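PDB 6NOB: beta-fructofuranosidase from Bifidobacterium adolescentis, which probably hydrolyses terminal non-reducing beta-D-fructofuranoside residues, as in sucrose. Local coordinates for residues 200-205 with 214-219; 206-211 with 348-353; 270-275 with 284-289. All blocks are in the same frame, centred on the assembly; numbering follows the deposited sequence.

Interaction 1 of 3, residues 200-205 with 214-219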
# COMPACT_ATOMS: atom_id res chain seq x y z
N VAL A 200 6.05 11.49 10.89
CA VAL A 200 5.64 12.65 11.69
C VAL A 200 6.51 13.83 11.28
O VAL A 200 7.74 13.77 11.43
CB VAL A 200 5.75 12.39 13.20
CG1 VAL A 200 5.29 13.61 13.98
CG2 VAL A 200 4.95 11.16 13.59
N THR A 201 5.88 14.89 10.77
CA THR A 201 6.61 16.09 10.40
C THR A 201 6.94 16.90 11.65
O THR A 201 6.06 17.18 12.47
CB THR A 201 5.79 16.95 9.42
OG1 THR A 201 4.58 17.38 10.04
CG2 THR A 201 5.47 16.16 8.16
N VAL A 202 8.21 17.26 11.81
CA VAL A 202 8.71 17.92 13.01
C VAL A 202 9.52 19.15 12.62
O VAL A 202 9.92 19.32 11.47
CB VAL A 202 9.57 16.97 13.88
CG1 VAL A 202 8.74 15.79 14.36
CG2 VAL A 202 10.79 16.50 13.10
N ASP A 203 9.75 20.01 13.60
CA ASP A 203 10.65 21.15 13.43
C ASP A 203 12.08 20.72 13.76
O ASP A 203 12.37 19.53 13.93
CB ASP A 203 10.17 22.35 14.26
CG ASP A 203 10.25 22.11 15.77
OD1 ASP A 203 10.78 21.07 16.21
OD2 ASP A 203 9.78 23.00 16.51
N GLU A 204 12.99 21.68 13.87
CA GLU A 204 14.40 21.35 14.08
C GLU A 204 14.68 20.81 15.48
O GLU A 204 15.76 20.24 15.69
CB GLU A 204 15.28 22.56 13.78
CG GLU A 204 15.38 23.58 14.91
CD GLU A 204 14.37 24.71 14.78
OE1 GLU A 204 13.31 24.50 14.15
OE2 GLU A 204 14.64 25.81 15.31
N HIS A 205 13.76 20.98 16.43
CA HIS A 205 13.91 20.41 17.76
C HIS A 205 13.01 19.19 17.97
O HIS A 205 12.78 18.78 19.11
CB HIS A 205 13.63 21.47 18.83
CG HIS A 205 14.50 22.68 18.71
ND1 HIS A 205 14.00 23.93 18.42
CD2 HIS A 205 15.84 22.83 18.85
CE1 HIS A 205 15.00 24.80 18.39
NE2 HIS A 205 16.12 24.16 18.65
N ALA A 214 7.31 22.42 8.65
CA ALA A 214 8.25 21.47 9.21
C ALA A 214 9.65 21.66 8.64
O ALA A 214 9.85 22.22 7.56
CB ALA A 214 7.77 20.03 8.96
N ASN A 215 10.64 21.17 9.40
CA ASN A 215 12.02 21.17 8.97
C ASN A 215 12.53 19.80 8.56
O ASN A 215 13.56 19.71 7.89
CB ASN A 215 12.93 21.71 10.09
CG ASN A 215 12.75 23.20 10.30
OD1 ASN A 215 12.22 23.64 11.32
ND2 ASN A 215 13.19 23.99 9.32
N ALA A 216 11.83 18.73 8.94
CA ALA A 216 12.23 17.37 8.60
C ALA A 216 11.04 16.45 8.77
O ALA A 216 10.07 16.77 9.46
CB ALA A 216 13.40 16.90 9.47
N ILE A 217 11.12 15.29 8.12
CA ILE A 217 10.18 14.19 8.32
C ILE A 217 10.84 13.20 9.27
O ILE A 217 11.94 12.70 8.98
CB ILE A 217 9.81 13.50 7.00
CG1 ILE A 217 9.30 14.50 5.96
CG2 ILE A 217 8.76 12.42 7.25
CD1 ILE A 217 9.17 13.88 4.58
N ARG A 218 10.19 12.90 10.38
CA ARG A 218 10.61 11.81 11.25
C ARG A 218 9.81 10.57 10.91
O ARG A 218 8.57 10.60 10.92
CB ARG A 218 10.46 12.16 12.73
CG ARG A 218 10.93 11.03 13.64
CD ARG A 218 11.22 11.49 15.06
NE ARG A 218 12.38 12.38 15.14
CZ ARG A 218 13.65 11.98 15.04
NH1 ARG A 218 13.93 10.70 14.82
NH2 ARG A 218 14.63 12.87 15.14
N LEU A 219 10.50 9.48 10.62
CA LEU A 219 9.87 8.21 10.29
C LEU A 219 10.06 7.24 11.43
O LEU A 219 11.11 7.22 12.08
CB LEU A 219 10.46 7.64 9.00
CG LEU A 219 10.24 8.67 7.89
CD1 LEU A 219 11.55 9.04 7.23
CD2 LEU A 219 9.22 8.18 6.89
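V200 and R218 pair through both of their backbone amides: V200 N donates to R218 O at 2.7 Å, and R218 N returns a bond to V200 O at 2.8 Å. At the next hydrogen-bonded pair, two residues on, V202 N reaches A216 O at 3.0 Å with an N-H...O angle of 176°. The carbonyl V202 O is gripped twice, by N215 N (2.9 Å) and by A216 N (3.2 Å), so two residues of 214-219 face one residue of 200-205 and the pairing ends in a classic beta bulge. Around this ladder the packing is close. The methyl of A214 lies 3.7 Å from T201 CB, and V202 CG1 stands near R218 CB on the face that V200, V202, A216 and R218 share. R218 CB also lies against V200 O, and the guanidinium at the end of the chain forms a salt bridge with D206. The strands 190-202 and 216-227 are the first two of a four-stranded antiparallel sheet, one blade of the five-bladed beta-propeller expected of family 32; T201 and I217, on the other face, touch C136 of strand 127-138. Beyond the bulge the contact slackens into exposed loop. There E204 and N215 run side by side, pointing the same way, with carboxylate and amide planes 88° apart. D203 shapes this end as an Asx turn, its OD1 taking H205 N at 3.0 Å from above the carboxylate plane and also the amide of N207. E204 CG sits 3.7 Å above the centre of the H205 ring.

Interaction 2 of 3, residues 206-211 with 348-353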
# COMPACT_ATOMS: atom_id res chain seq x y z
N ASP A 206 12.49 18.62 16.88
CA ASP A 206 11.64 17.43 16.89
C ASP A 206 10.27 17.67 17.51
O ASP A 206 9.60 16.71 17.91
CB ASP A 206 12.34 16.24 17.57
CG ASP A 206 13.48 15.68 16.75
OD1 ASP A 206 13.23 15.20 15.63
OD2 ASP A 206 14.64 15.74 17.22
N ASN A 207 9.83 18.92 17.59
CA ASN A 207 8.44 19.19 17.95
C ASN A 207 7.54 18.89 16.76
O ASN A 207 7.78 19.42 15.67
CB ASN A 207 8.24 20.65 18.36
CG ASN A 207 9.03 21.02 19.59
OD1 ASN A 207 8.75 20.53 20.69
ND2 ASN A 207 10.00 21.90 19.43
N PRO A 208 6.51 18.07 16.92
CA PRO A 208 5.56 17.87 15.82
C PRO A 208 4.89 19.18 15.44
O PRO A 208 4.37 19.91 16.30
CB PRO A 208 4.56 16.86 16.41
CG PRO A 208 5.31 16.16 17.49
CD PRO A 208 6.23 17.19 18.07
N VAL A 209 4.93 19.49 14.15
CA VAL A 209 4.33 20.70 13.59
C VAL A 209 3.65 20.34 12.28
O VAL A 209 3.83 19.25 11.73
CB VAL A 209 5.36 21.83 13.36
CG1 VAL A 209 6.01 22.25 14.67
CG2 VAL A 209 6.41 21.38 12.36
N ALA A 210 2.86 21.29 11.77
CA ALA A 210 2.24 21.13 10.46
C ALA A 210 3.31 20.93 9.40
O ALA A 210 4.44 21.41 9.52
CB ALA A 210 1.38 22.35 10.13
N GLY A 211 2.94 20.21 8.34
CA GLY A 211 3.92 19.81 7.34
C GLY A 211 4.55 20.98 6.60
O GLY A 211 5.74 20.95 6.27
N LYS A 348 6.51 14.58 24.02
CA LYS A 348 7.05 15.47 23.00
C LYS A 348 8.00 16.48 23.64
O LYS A 348 7.85 16.83 24.82
CB LYS A 348 5.91 16.19 22.28
CG LYS A 348 5.02 15.25 21.48
CD LYS A 348 3.80 15.97 20.92
CE LYS A 348 2.86 16.42 22.03
NZ LYS A 348 1.57 16.93 21.49
N PRO A 349 9.01 16.97 22.90
CA PRO A 349 9.36 16.68 21.50
C PRO A 349 9.83 15.25 21.26
O PRO A 349 10.33 14.60 22.18
CB PRO A 349 10.49 17.67 21.21
CG PRO A 349 11.08 17.95 22.55
CD PRO A 349 9.92 17.96 23.49
N LEU A 350 9.68 14.78 20.03
CA LEU A 350 9.99 13.39 19.69
C LEU A 350 11.45 13.24 19.27
O LEU A 350 11.78 12.78 18.17
CB LEU A 350 9.05 12.89 18.60
CG LEU A 350 7.56 12.91 18.95
CD1 LEU A 350 6.72 12.36 17.80
CD2 LEU A 350 7.29 12.14 20.23
N LYS A 351 12.34 13.66 20.17
CA LYS A 351 13.77 13.44 19.97
C LYS A 351 14.06 11.95 19.85
O LYS A 351 13.36 11.12 20.44
CB LYS A 351 14.57 14.02 21.14
CG LYS A 351 14.59 15.54 21.20
CD LYS A 351 15.16 16.03 22.52
CE LYS A 351 16.60 15.59 22.71
NZ LYS A 351 16.85 15.08 24.09
N ARG A 352 15.09 11.61 19.08
CA ARG A 352 15.37 10.20 18.79
C ARG A 352 15.61 9.37 20.04
O ARG A 352 15.42 8.15 20.00
CB ARG A 352 16.59 10.08 17.86
CG ARG A 352 17.92 10.27 18.55
CD ARG A 352 19.06 10.42 17.55
NE ARG A 352 20.28 10.89 18.21
CZ ARG A 352 21.15 11.72 17.66
NH1 ARG A 352 20.94 12.17 16.43
NH2 ARG A 352 22.24 12.10 18.33
N ASN A 353 15.98 9.99 21.16
CA ASN A 353 16.34 9.25 22.36
C ASN A 353 15.28 9.31 23.46
O ASN A 353 15.56 8.90 24.59
CB ASN A 353 17.68 9.76 22.91
CG ASN A 353 17.66 11.24 23.22
OD1 ASN A 353 16.62 11.89 23.14
ND2 ASN A 353 18.82 11.79 23.59
O HOH W 1 16.70 13.59 17.63
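D206 makes the one direct hydrogen bond of this contact: its carbonyl O accepts from L350 N at 2.9 Å, the donor standing above the carbonyl plane. L350 is the centre of an inverse gamma turn, closed by a weak bond from K351 N to P349 O. The D206 side chain crosses that of K351 at about a right angle, and its CB is 3.6 Å from L350 O. A water donates to D206 OD2 at 3.0 Å and accepts from R352 N, while OD1 forms a salt bridge with R218. An alanine here would probably leave the R218 guanidinium without its acidic mate and the water that bridges to R352 N without its carboxylate acceptor. At N207, CG is anti to the carbonyl carbon (chi1 -63°), and the side chain lies alongside the P349 ring, OD1 3.4 Å from P349 CB; a cis peptide bond precedes that proline. P208 follows with purely apolar contacts. Its CG meets the K348 aliphatic chain at CD, 3.8 Å away, and L350 CD1 at 4.1 Å, whereas K348 NZ bonds to P283 O. The contact thus joins two surface loops, one linking strands 190-202 and 216-227, the other linking strands 337-347 and 357-365; P208 also touches C274, just past strand 268-273, and L350 packs on Y220 of strand 216-227.

Interaction 3 of 3, residues 270-275 with 284-289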
# COMPACT_ATOMS: atom_id res chain seq x y z
N PRO A 270 4.59 0.48 12.96
CA PRO A 270 4.23 1.54 13.91
C PRO A 270 3.56 2.71 13.21
O PRO A 270 4.00 3.15 12.15
CB PRO A 270 5.57 1.95 14.52
CG PRO A 270 6.56 1.66 13.43
CD PRO A 270 6.05 0.42 12.73
N LYS A 271 2.50 3.22 13.83
CA LYS A 271 1.77 4.38 13.33
C LYS A 271 1.68 5.39 14.47
O LYS A 271 1.05 5.13 15.49
CB LYS A 271 0.39 3.99 12.82
CG LYS A 271 0.03 4.60 11.47
CD LYS A 271 -0.01 6.11 11.55
CE LYS A 271 -0.32 6.73 10.21
NZ LYS A 271 -0.33 8.22 10.29
N VAL A 272 2.32 6.55 14.29
CA VAL A 272 2.42 7.56 15.33
C VAL A 272 1.44 8.69 15.00
O VAL A 272 1.55 9.32 13.94
CB VAL A 272 3.86 8.09 15.46
CG1 VAL A 272 3.96 9.14 16.56
CG2 VAL A 272 4.82 6.94 15.75
N GLU A 273 0.49 8.92 15.90
CA GLU A 273 -0.57 9.91 15.70
C GLU A 273 -0.42 11.00 16.74
O GLU A 273 -0.39 10.72 17.94
CB GLU A 273 -1.95 9.26 15.81
CG GLU A 273 -3.09 10.27 15.82
CD GLU A 273 -3.13 11.12 14.56
OE1 GLU A 273 -2.89 10.57 13.46
OE2 GLU A 273 -3.41 12.33 14.67
N CYS A 274 -0.34 12.25 16.28
CA CYS A 274 -0.08 13.36 17.18
C CYS A 274 -1.25 14.32 17.32
O CYS A 274 -1.20 15.20 18.19
CB CYS A 274 1.16 14.14 16.71
SG CYS A 274 2.68 13.20 16.82
N GLY A 275 -2.30 14.17 16.52
CA GLY A 275 -3.37 15.15 16.48
C GLY A 275 -4.67 14.75 17.15
O GLY A 275 -5.71 15.36 16.88
N ASP A 284 0.47 16.21 25.92
CA ASP A 284 1.91 16.41 25.82
C ASP A 284 2.65 15.17 25.35
O ASP A 284 3.88 15.16 25.35
CB ASP A 284 2.47 16.87 27.17
CG ASP A 284 1.88 18.19 27.63
OD1 ASP A 284 1.68 19.08 26.79
OD2 ASP A 284 1.60 18.32 28.84
N ARG A 285 1.93 14.12 24.94
CA ARG A 285 2.56 12.89 24.47
C ARG A 285 2.01 12.52 23.10
O ARG A 285 0.83 12.73 22.82
CB ARG A 285 2.33 11.74 25.46
CG ARG A 285 2.85 12.01 26.87
CD ARG A 285 2.63 10.81 27.79
NE ARG A 285 3.60 9.74 27.53
CZ ARG A 285 4.82 9.70 28.06
NH1 ARG A 285 5.23 10.66 28.88
NH2 ARG A 285 5.64 8.69 27.77
N ALA A 286 2.88 11.98 22.25
CA ALA A 286 2.48 11.38 20.99
C ALA A 286 2.22 9.89 21.20
O ALA A 286 2.82 9.26 22.07
CB ALA A 286 3.54 11.58 19.92
N TYR A 287 1.32 9.33 20.40
CA TYR A 287 0.86 7.97 20.59
C TYR A 287 1.15 7.12 19.36
O TYR A 287 1.00 7.57 18.22
CB TYR A 287 -0.64 7.95 20.92
CG TYR A 287 -0.89 8.38 22.35
CD1 TYR A 287 -0.97 9.73 22.67
CD2 TYR A 287 -1.00 7.45 23.37
CE1 TYR A 287 -1.18 10.14 23.98
CE2 TYR A 287 -1.22 7.85 24.68
CZ TYR A 287 -1.31 9.20 24.98
OH TYR A 287 -1.52 9.60 26.28
N MET A 288 1.58 5.88 19.61
CA MET A 288 2.02 4.95 18.58
C MET A 288 1.26 3.63 18.76
O MET A 288 1.28 3.05 19.85
CB MET A 288 3.53 4.71 18.66
CG MET A 288 4.06 3.55 17.82
SD MET A 288 5.72 2.99 18.31
CE MET A 288 6.72 4.44 17.97
N VAL A 289 0.60 3.18 17.70
CA VAL A 289 -0.01 1.85 17.68
C VAL A 289 0.92 0.92 16.92
O VAL A 289 1.56 1.32 15.94
CB VAL A 289 -1.41 1.87 17.06
CG1 VAL A 289 -2.38 2.62 17.95
CG2 VAL A 289 -1.38 2.48 15.67
O HOH W 2 0.33 14.87 20.54
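K271 and V289 exchange a pair of backbone hydrogen bonds, K271 N to V289 O and V289 N to K271 O, each 3.0 Å. The next hydrogen-bonded pair is less even: E273 N lies 2.7 Å from Y287 O, nearly along the C=O axis, while the return bond from Y287 N to E273 O is weak at 3.3 Å. Between these pairs, V272 and M288 form the non-hydrogen-bonded pair, and CA-H...O contacts supplement the ladder, among them M288 CA to K271 O at 3.2 Å. The apolar contacts fall mostly on the face of V272 and M288. M288 CG is anti to the backbone N (chi1 169°), which brings it beside both P270 CB and V272 CG2; SD then lies 3.9 Å from P270 CB, and a bend at chi3 (-64°) sets CE 3.8 Å from V272 CG2. Nearer the turn, C274 SG touches A286 CB at 3.6 Å. On the other face K271 CB packs on V289 CG2. The polar ends look outward from the pair: E273 OE2 accepts from G275 N and OE1 forms a salt bridge with R448, while K271 NZ bonds to S440 O. The strand segments run at 155°, as expected of a twisted beta hairpin, here the first two strands of a propeller blade. V272 and M288 meet Y220 of strand 216-227, while K271, E273 and V289 face strand 377-382, so the hairpin lies between neighbouring sheets. P270 ends the Arg-Asp-Pro motif of family 32, whose aspartate in relatives is thought to stabilise the transition state.

How the interactions relate
From the N terminus, interaction 1 comes first, closing the short loop between strands 190-202 and 216-227. Residues 206-211 lie inside that loop and reach far ahead to 348-353, so interaction 2 crosses interaction 1 along the chain. The long excursion it closes contains the hairpin of interaction 3, which is therefore nested within it and follows interaction 1 in series. Contacts also link the three in space: T201 OG1 probably bonds to V209 O, K348 N probably to D284 O, and V200 packs on V272 and C274. Together they tie the sheet beginning with strand 190-202 to the one beginning with strand 268-273, two consecutive propeller blades.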